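Local coordinates for ferric uptake regulation protein (Vibrio cholerae, PDB 2W57) that probably represses iron-uptake genes by binding DNA as a metal-loaded dimer, in the manner of the ferric uptake regulator family, at residues A[4-8]-A[20-24]; A[70-74]-A[127-131]; A[107-111]-A[124-128]. All blocks are in the same frame, centred on the assembly; numbering follows the deposited sequence.

Interaction 1 of 3, residues A[4-8]-A[20-24]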
# COMPACT_ATOMS: atom_id res chain seq x y z
N ASN A 4 -25.29 1.21 -16.80
CA ASN A 4 -24.64 0.54 -15.66
C ASN A 4 -24.85 -0.98 -15.59
O ASN A 4 -24.05 -1.69 -14.96
CB ASN A 4 -25.08 1.18 -14.34
CG ASN A 4 -24.10 2.23 -13.83
OD1 ASN A 4 -23.18 2.64 -14.53
ND2 ASN A 4 -24.30 2.67 -12.59
N ASN A 5 -25.92 -1.48 -16.22
CA ASN A 5 -26.12 -2.92 -16.38
C ASN A 5 -25.10 -3.52 -17.32
O ASN A 5 -24.54 -4.58 -17.05
CB ASN A 5 -27.51 -3.21 -16.93
CG ASN A 5 -28.59 -3.19 -15.87
OD1 ASN A 5 -28.62 -2.31 -15.02
ND2 ASN A 5 -29.50 -4.17 -15.93
N GLN A 6 -24.85 -2.83 -18.43
CA GLN A 6 -23.95 -3.33 -19.45
C GLN A 6 -22.52 -3.43 -18.93
O GLN A 6 -21.85 -4.45 -19.12
CB GLN A 6 -24.02 -2.44 -20.70
CG GLN A 6 -23.48 -3.10 -21.98
CD GLN A 6 -24.10 -4.46 -22.23
OE1 GLN A 6 -25.32 -4.61 -22.24
NE2 GLN A 6 -23.25 -5.47 -22.41
N ALA A 7 -22.06 -2.38 -18.25
CA ALA A 7 -20.74 -2.37 -17.63
C ALA A 7 -20.53 -3.57 -16.71
O ALA A 7 -19.50 -4.23 -16.79
CB ALA A 7 -20.51 -1.07 -16.89
N LEU A 8 -21.53 -3.86 -15.86
CA LEU A 8 -21.45 -5.02 -14.96
C LEU A 8 -21.36 -6.32 -15.74
O LEU A 8 -20.46 -7.13 -15.50
CB LEU A 8 -22.63 -5.09 -13.97
CG LEU A 8 -22.73 -4.18 -12.73
CD1 LEU A 8 -23.89 -4.63 -11.89
CD2 LEU A 8 -21.48 -4.22 -11.90
N LEU A 20 -25.04 -2.40 -8.40
CA LEU A 20 -25.45 -1.17 -9.11
C LEU A 20 -25.28 0.10 -8.28
O LEU A 20 -24.78 1.12 -8.77
CB LEU A 20 -26.91 -1.26 -9.58
CG LEU A 20 -27.33 -2.29 -10.64
CD1 LEU A 20 -28.82 -2.24 -10.85
CD2 LEU A 20 -26.59 -2.11 -11.96
N LYS A 21 -25.70 0.01 -7.02
CA LYS A 21 -25.73 1.13 -6.10
C LYS A 21 -24.34 1.54 -5.66
O LYS A 21 -24.10 2.72 -5.38
CB LYS A 21 -26.55 0.75 -4.86
CG LYS A 21 -28.05 0.78 -5.12
CD LYS A 21 -28.81 0.51 -3.84
CE LYS A 21 -30.31 0.52 -4.09
NZ LYS A 21 -30.83 1.90 -4.15
N ILE A 22 -23.44 0.58 -5.58
CA ILE A 22 -22.06 0.86 -5.22
C ILE A 22 -21.34 1.42 -6.43
O ILE A 22 -20.51 2.30 -6.29
CB ILE A 22 -21.35 -0.39 -4.65
CG1 ILE A 22 -21.90 -0.69 -3.25
CG2 ILE A 22 -19.84 -0.18 -4.62
CD1 ILE A 22 -21.43 -1.97 -2.64
N LEU A 23 -21.67 0.91 -7.62
CA LEU A 23 -21.05 1.43 -8.84
C LEU A 23 -21.50 2.88 -9.11
O LEU A 23 -20.67 3.75 -9.36
CB LEU A 23 -21.35 0.52 -10.04
CG LEU A 23 -20.79 0.87 -11.42
CD1 LEU A 23 -19.27 0.96 -11.41
CD2 LEU A 23 -21.26 -0.17 -12.44
N GLU A 24 -22.80 3.11 -9.04
CA GLU A 24 -23.37 4.45 -9.04
C GLU A 24 -22.51 5.40 -8.19
O GLU A 24 -22.07 6.45 -8.67
CB GLU A 24 -24.77 4.37 -8.45
CG GLU A 24 -25.72 5.50 -8.80
CD GLU A 24 -27.19 5.02 -8.77
OE1 GLU A 24 -28.12 5.87 -8.79
OE2 GLU A 24 -27.40 3.78 -8.72
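Helix 4-10 packs across helix 17-26 here, close to the amino terminus. The two short helical segments cross at 104°, with their axes 10.7 Å apart. The first contact is made by Asn-4. Its CA-to-CB bond points toward the partner helix, and CG lies 4.0 Å from Leu-23 CD2. Its backbone O is also 4.0 Å from Leu-20 CD2. The amide ND2 is 3.9 Å from Glu-24 N, too far for a hydrogen bond. The polar end of Asn-4 is paired elsewhere: OD1 is hydrogen-bonded to the side chain of Gln-27, just past the end of helix 17-26. Asn-5 sits at the margin. Its CA-to-CB bond points away, yet OD1 reaches to 3.7 Å from Leu-20 CD2. Val-15 touches both Asn-5 and Leu-20. Ala-7 faces the partner but stays just short of contact. Leu-8 comes one turn after Asn-4 and supplies the apolar part of the segment. Its CD1 is 3.7 Å from Leu-20 CD2, and its CD2 is 4.1 Å from Leu-23 CD2. Leu-20 and Leu-23 are three residues apart, so both lie along one side of their helix. Phe-62 of helix 52-64 touches Leu-8 and Leu-23, which ties the pair into the helical part of the DNA-binding domain, a winged-helix fold in this family. No hydrogen bond joins 4-8 to 20-24. The 303 Å² buried between them rests mainly on leucine methyls, packed against one another and against the asparagines, so van der Waals and hydrophobic packing hold the segments together.

Interaction 2 of 3, residues A[70-74]-A[127-131]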
# COMPACT_ATOMS: atom_id res chain seq x y z
N ARG A 70 -7.45 -1.16 -6.65
CA ARG A 70 -7.20 -0.94 -5.23
C ARG A 70 -5.82 -0.36 -4.98
O ARG A 70 -4.83 -0.89 -5.47
CB ARG A 70 -7.36 -2.23 -4.40
CG ARG A 70 -7.60 -1.94 -2.92
CD ARG A 70 -7.15 -3.04 -1.95
NE ARG A 70 -8.12 -4.12 -1.82
CZ ARG A 70 -8.77 -4.46 -0.70
NH1 ARG A 70 -8.60 -3.81 0.45
NH2 ARG A 70 -9.62 -5.48 -0.75
N HIS A 71 -5.78 0.72 -4.21
CA HIS A 71 -4.52 1.28 -3.72
C HIS A 71 -4.42 1.13 -2.21
O HIS A 71 -5.38 1.44 -1.49
CB HIS A 71 -4.42 2.76 -4.05
CG HIS A 71 -4.42 3.06 -5.52
ND1 HIS A 71 -3.29 2.94 -6.30
CD2 HIS A 71 -5.41 3.47 -6.35
CE1 HIS A 71 -3.58 3.26 -7.55
NE2 HIS A 71 -4.86 3.59 -7.60
N HIS A 72 -3.27 0.67 -1.72
CA HIS A 72 -3.04 0.58 -0.27
C HIS A 72 -2.25 1.78 0.23
O HIS A 72 -1.06 1.91 -0.06
CB HIS A 72 -2.28 -0.69 0.05
CG HIS A 72 -3.01 -1.94 -0.31
ND1 HIS A 72 -3.75 -2.66 0.61
CD2 HIS A 72 -3.09 -2.62 -1.47
CE1 HIS A 72 -4.27 -3.72 0.02
NE2 HIS A 72 -3.88 -3.72 -1.25
N PHE A 73 -2.91 2.68 0.97
CA PHE A 73 -2.26 3.91 1.42
C PHE A 73 -1.41 3.69 2.66
O PHE A 73 -1.25 2.55 3.10
CB PHE A 73 -3.30 4.99 1.68
CG PHE A 73 -3.67 5.78 0.47
CD1 PHE A 73 -3.21 5.40 -0.79
CD2 PHE A 73 -4.50 6.90 0.59
CE1 PHE A 73 -3.55 6.13 -1.92
CE2 PHE A 73 -4.85 7.63 -0.55
CZ PHE A 73 -4.38 7.25 -1.80
N GLU A 74 -0.89 4.78 3.21
CA GLU A 74 0.01 4.72 4.36
C GLU A 74 -0.66 4.06 5.54
O GLU A 74 -1.69 4.54 6.05
CB GLU A 74 0.53 6.11 4.75
CG GLU A 74 1.83 6.08 5.58
CD GLU A 74 2.24 7.47 6.11
OE1 GLU A 74 1.70 8.50 5.61
OE2 GLU A 74 3.10 7.52 7.04
N LEU A 127 3.68 5.28 -6.81
CA LEU A 127 4.24 6.42 -6.09
C LEU A 127 3.16 7.17 -5.31
O LEU A 127 2.16 7.57 -5.89
CB LEU A 127 4.99 7.37 -7.05
CG LEU A 127 5.41 8.77 -6.62
CD1 LEU A 127 6.44 8.75 -5.52
CD2 LEU A 127 5.93 9.55 -7.82
N TYR A 128 3.39 7.32 -4.01
CA TYR A 128 2.45 7.98 -3.10
C TYR A 128 3.18 9.04 -2.30
O TYR A 128 4.13 8.75 -1.58
CB TYR A 128 1.80 6.97 -2.14
CG TYR A 128 1.00 5.91 -2.84
CD1 TYR A 128 -0.27 6.18 -3.34
CD2 TYR A 128 1.53 4.64 -3.05
CE1 TYR A 128 -1.00 5.21 -4.02
CE2 TYR A 128 0.81 3.66 -3.72
CZ TYR A 128 -0.45 3.95 -4.20
OH TYR A 128 -1.17 2.97 -4.87
N LEU A 129 2.73 10.28 -2.44
CA LEU A 129 3.28 11.37 -1.65
C LEU A 129 2.27 11.73 -0.58
O LEU A 129 1.09 11.91 -0.87
CB LEU A 129 3.58 12.58 -2.55
CG LEU A 129 4.41 12.32 -3.80
CD1 LEU A 129 4.59 13.59 -4.63
CD2 LEU A 129 5.77 11.71 -3.46
N TYR A 130 2.71 11.80 0.67
CA TYR A 130 1.79 12.16 1.75
C TYR A 130 2.20 13.49 2.39
O TYR A 130 3.39 13.72 2.61
CB TYR A 130 1.70 11.06 2.80
CG TYR A 130 1.41 9.67 2.26
CD1 TYR A 130 0.10 9.21 2.15
CD2 TYR A 130 2.44 8.79 1.90
CE1 TYR A 130 -0.19 7.93 1.69
CE2 TYR A 130 2.16 7.51 1.42
CZ TYR A 130 0.84 7.09 1.32
OH TYR A 130 0.53 5.83 0.86
N GLY A 131 1.23 14.35 2.68
CA GLY A 131 1.51 15.62 3.38
C GLY A 131 0.32 16.29 4.06
O GLY A 131 -0.83 15.88 3.85
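Strand 68-72 belongs to the antiparallel sheet that forms the wing of the winged-helix domain in this family. Here its end meets strand 121-132 of the dimerization domain through side chains. His-71, Phe-73 and Tyr-128 form an aromatic cluster. All three, like Tyr-130, have chi1 in the m well. This directs the tyrosine rings across the gap, with the CA-to-CB bonds of both pointing toward 70-74. The Phe-73 ring lies oblique to that of Tyr-128, at 67°, with CE1 of each ring 3.4 Å apart. Glu-74 has chi1 and chi2 in t. Its extended chain lies over one face of Tyr-130, and CB makes a CH-pi contact 3.8 Å from the ring centroid. His-72 points away and stacks on His-72 of the second subunit. His-71 NE2 bonds to Glu-81, a zinc ligand. On the other side of the ring, His-71 ND1 is hydrogen-bonded to Tyr-128 OH at 2.6 Å.

Interaction 3 of 3, residues A[107-111]-A[124-128]. With ZN (zinc ion), chain C.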
# COMPACT_ATOMS: atom_id res chain seq x y z
N ILE A 107 10.05 12.67 -13.30
CA ILE A 107 9.95 11.49 -12.45
C ILE A 107 9.75 10.23 -13.29
O ILE A 107 10.50 9.27 -13.13
CB ILE A 107 8.83 11.62 -11.39
CG1 ILE A 107 9.18 12.73 -10.40
CG2 ILE A 107 8.60 10.28 -10.67
CD1 ILE A 107 8.05 13.14 -9.51
N GLU A 108 8.79 10.25 -14.21
CA GLU A 108 8.58 9.09 -15.07
C GLU A 108 9.88 8.66 -15.73
O GLU A 108 10.22 7.48 -15.69
CB GLU A 108 7.48 9.33 -16.12
CG GLU A 108 6.04 9.46 -15.58
CD GLU A 108 5.65 8.40 -14.54
OE1 GLU A 108 6.07 7.23 -14.66
OE2 GLU A 108 4.92 8.75 -13.59
N GLN A 109 10.63 9.61 -16.30
CA GLN A 109 11.92 9.32 -16.96
C GLN A 109 12.99 8.80 -16.00
O GLN A 109 13.71 7.84 -16.32
CB GLN A 109 12.43 10.55 -17.72
CG GLN A 109 13.82 10.39 -18.41
CD GLN A 109 13.88 9.22 -19.42
OE1 GLN A 109 12.85 8.72 -19.90
NE2 GLN A 109 15.10 8.80 -19.73
N ARG A 110 13.09 9.41 -14.82
CA ARG A 110 14.11 9.02 -13.85
C ARG A 110 13.99 7.56 -13.41
O ARG A 110 14.99 6.86 -13.29
CB ARG A 110 14.07 9.95 -12.64
CG ARG A 110 14.52 11.37 -12.93
CD ARG A 110 15.93 11.45 -13.51
NE ARG A 110 16.93 10.88 -12.61
CZ ARG A 110 17.86 10.00 -12.97
NH1 ARG A 110 17.96 9.56 -14.23
NH2 ARG A 110 18.72 9.55 -12.06
N GLN A 111 12.75 7.12 -13.18
CA GLN A 111 12.43 5.73 -12.82
C GLN A 111 13.03 4.72 -13.80
O GLN A 111 13.64 3.73 -13.39
CB GLN A 111 10.90 5.56 -12.70
CG GLN A 111 10.24 6.44 -11.62
CD GLN A 111 8.73 6.30 -11.55
OE1 GLN A 111 8.10 5.71 -12.43
NE2 GLN A 111 8.13 6.88 -10.52
N ASN A 124 6.30 -1.93 -13.94
CA ASN A 124 5.28 -1.16 -13.26
C ASN A 124 5.91 -0.42 -12.08
O ASN A 124 7.01 -0.77 -11.65
CB ASN A 124 4.15 -2.09 -12.78
CG ASN A 124 2.91 -1.34 -12.32
OD1 ASN A 124 2.79 -0.13 -12.53
ND2 ASN A 124 1.99 -2.05 -11.68
N HIS A 125 5.22 0.60 -11.58
CA HIS A 125 5.64 1.31 -10.37
C HIS A 125 4.43 1.81 -9.58
O HIS A 125 3.30 1.77 -10.07
CB HIS A 125 6.59 2.46 -10.71
CG HIS A 125 5.94 3.62 -11.40
ND1 HIS A 125 5.72 3.65 -12.76
CD2 HIS A 125 5.48 4.79 -10.92
CE1 HIS A 125 5.15 4.79 -13.09
NE2 HIS A 125 4.99 5.51 -11.99
N SER A 126 4.64 2.27 -8.36
CA SER A 126 3.61 3.01 -7.65
C SER A 126 4.26 4.08 -6.80
O SER A 126 5.28 3.83 -6.16
CB SER A 126 2.71 2.09 -6.81
OG SER A 126 3.45 1.39 -5.82
N LEU A 127 3.68 5.28 -6.81
CA LEU A 127 4.24 6.42 -6.09
C LEU A 127 3.16 7.17 -5.31
O LEU A 127 2.16 7.57 -5.89
CB LEU A 127 4.99 7.37 -7.05
CG LEU A 127 5.41 8.77 -6.62
CD1 LEU A 127 6.44 8.75 -5.52
CD2 LEU A 127 5.93 9.55 -7.82
N TYR A 128 3.39 7.32 -4.01
CA TYR A 128 2.45 7.98 -3.10
C TYR A 128 3.18 9.04 -2.30
O TYR A 128 4.13 8.75 -1.58
CB TYR A 128 1.80 6.97 -2.14
CG TYR A 128 1.00 5.91 -2.84
CD1 TYR A 128 -0.27 6.18 -3.34
CD2 TYR A 128 1.53 4.64 -3.05
CE1 TYR A 128 -1.00 5.21 -4.02
CE2 TYR A 128 0.81 3.66 -3.72
CZ TYR A 128 -0.45 3.95 -4.20
OH TYR A 128 -1.17 2.97 -4.87
ZN ZN C . 4.00 7.46 -12.23
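His-125 lays one face of its imidazole against the side-chain end of Gln-111, while Glu-108 approaches the same ring obliquely. The ring is placed by a chi1 of 71°, and the CA-to-CB bond points toward helix 105-117. A zinc ion joins the two segments. Glu-108 OE2 binds it at 2.1 Å and His-125 NE2 at 2.2 Å. His-87 and Asp-89 complete the four-residue site, so the metal also ties in the region where strand 89-93 begins. The bend of the Glu-108 side chain, with chi1 and chi2 both in m, brings its carboxylate to the metal. Its second oxygen, OE1, lies 3.0 Å from His-125 CE1. Beside the metal is a small apolar contact: Ile-107 CG2 is 4.0 Å from Leu-127 CD2. Ile-107 and Gln-111 are one helical turn apart and face Leu-127 and His-125 of the strand. The backbones stay well separated, with CA atoms no closer than 8.5 Å, between Gln-111 and His-125. The site thus links a helix to a strand in the dimerization domain. Strand 121-132 runs parallel to strand 89-93 and forms an antiparallel pair with a strand of the second subunit. Helix 105-117 also meets that subunit, where Arg-110 forms a salt bridge with Asp-104 of the other chain.

How the interactions relate
Interaction 1 stands apart from the other two, on the opposite side of the chain's centre. Its centre is 27 Å from that of interaction 2 and 32 Å from that of interaction 3. Interactions 2 and 3 have centres 13 Å apart and share Leu-127 and Tyr-128. Strand 121-132 gives them opposite faces: Tyr-128 turns to the wing, Leu-127 to helix 105-117. Each lies by a zinc site. Interaction 3 supplies two ligands of one zinc. In interaction 2, the side chain of His-71 is about 4 Å from a bound zinc ion. That second site is formed by His-33, Glu-81, His-88 and His-90. Both also touch the second subunit, so metal binding and dimerization meet on this strand.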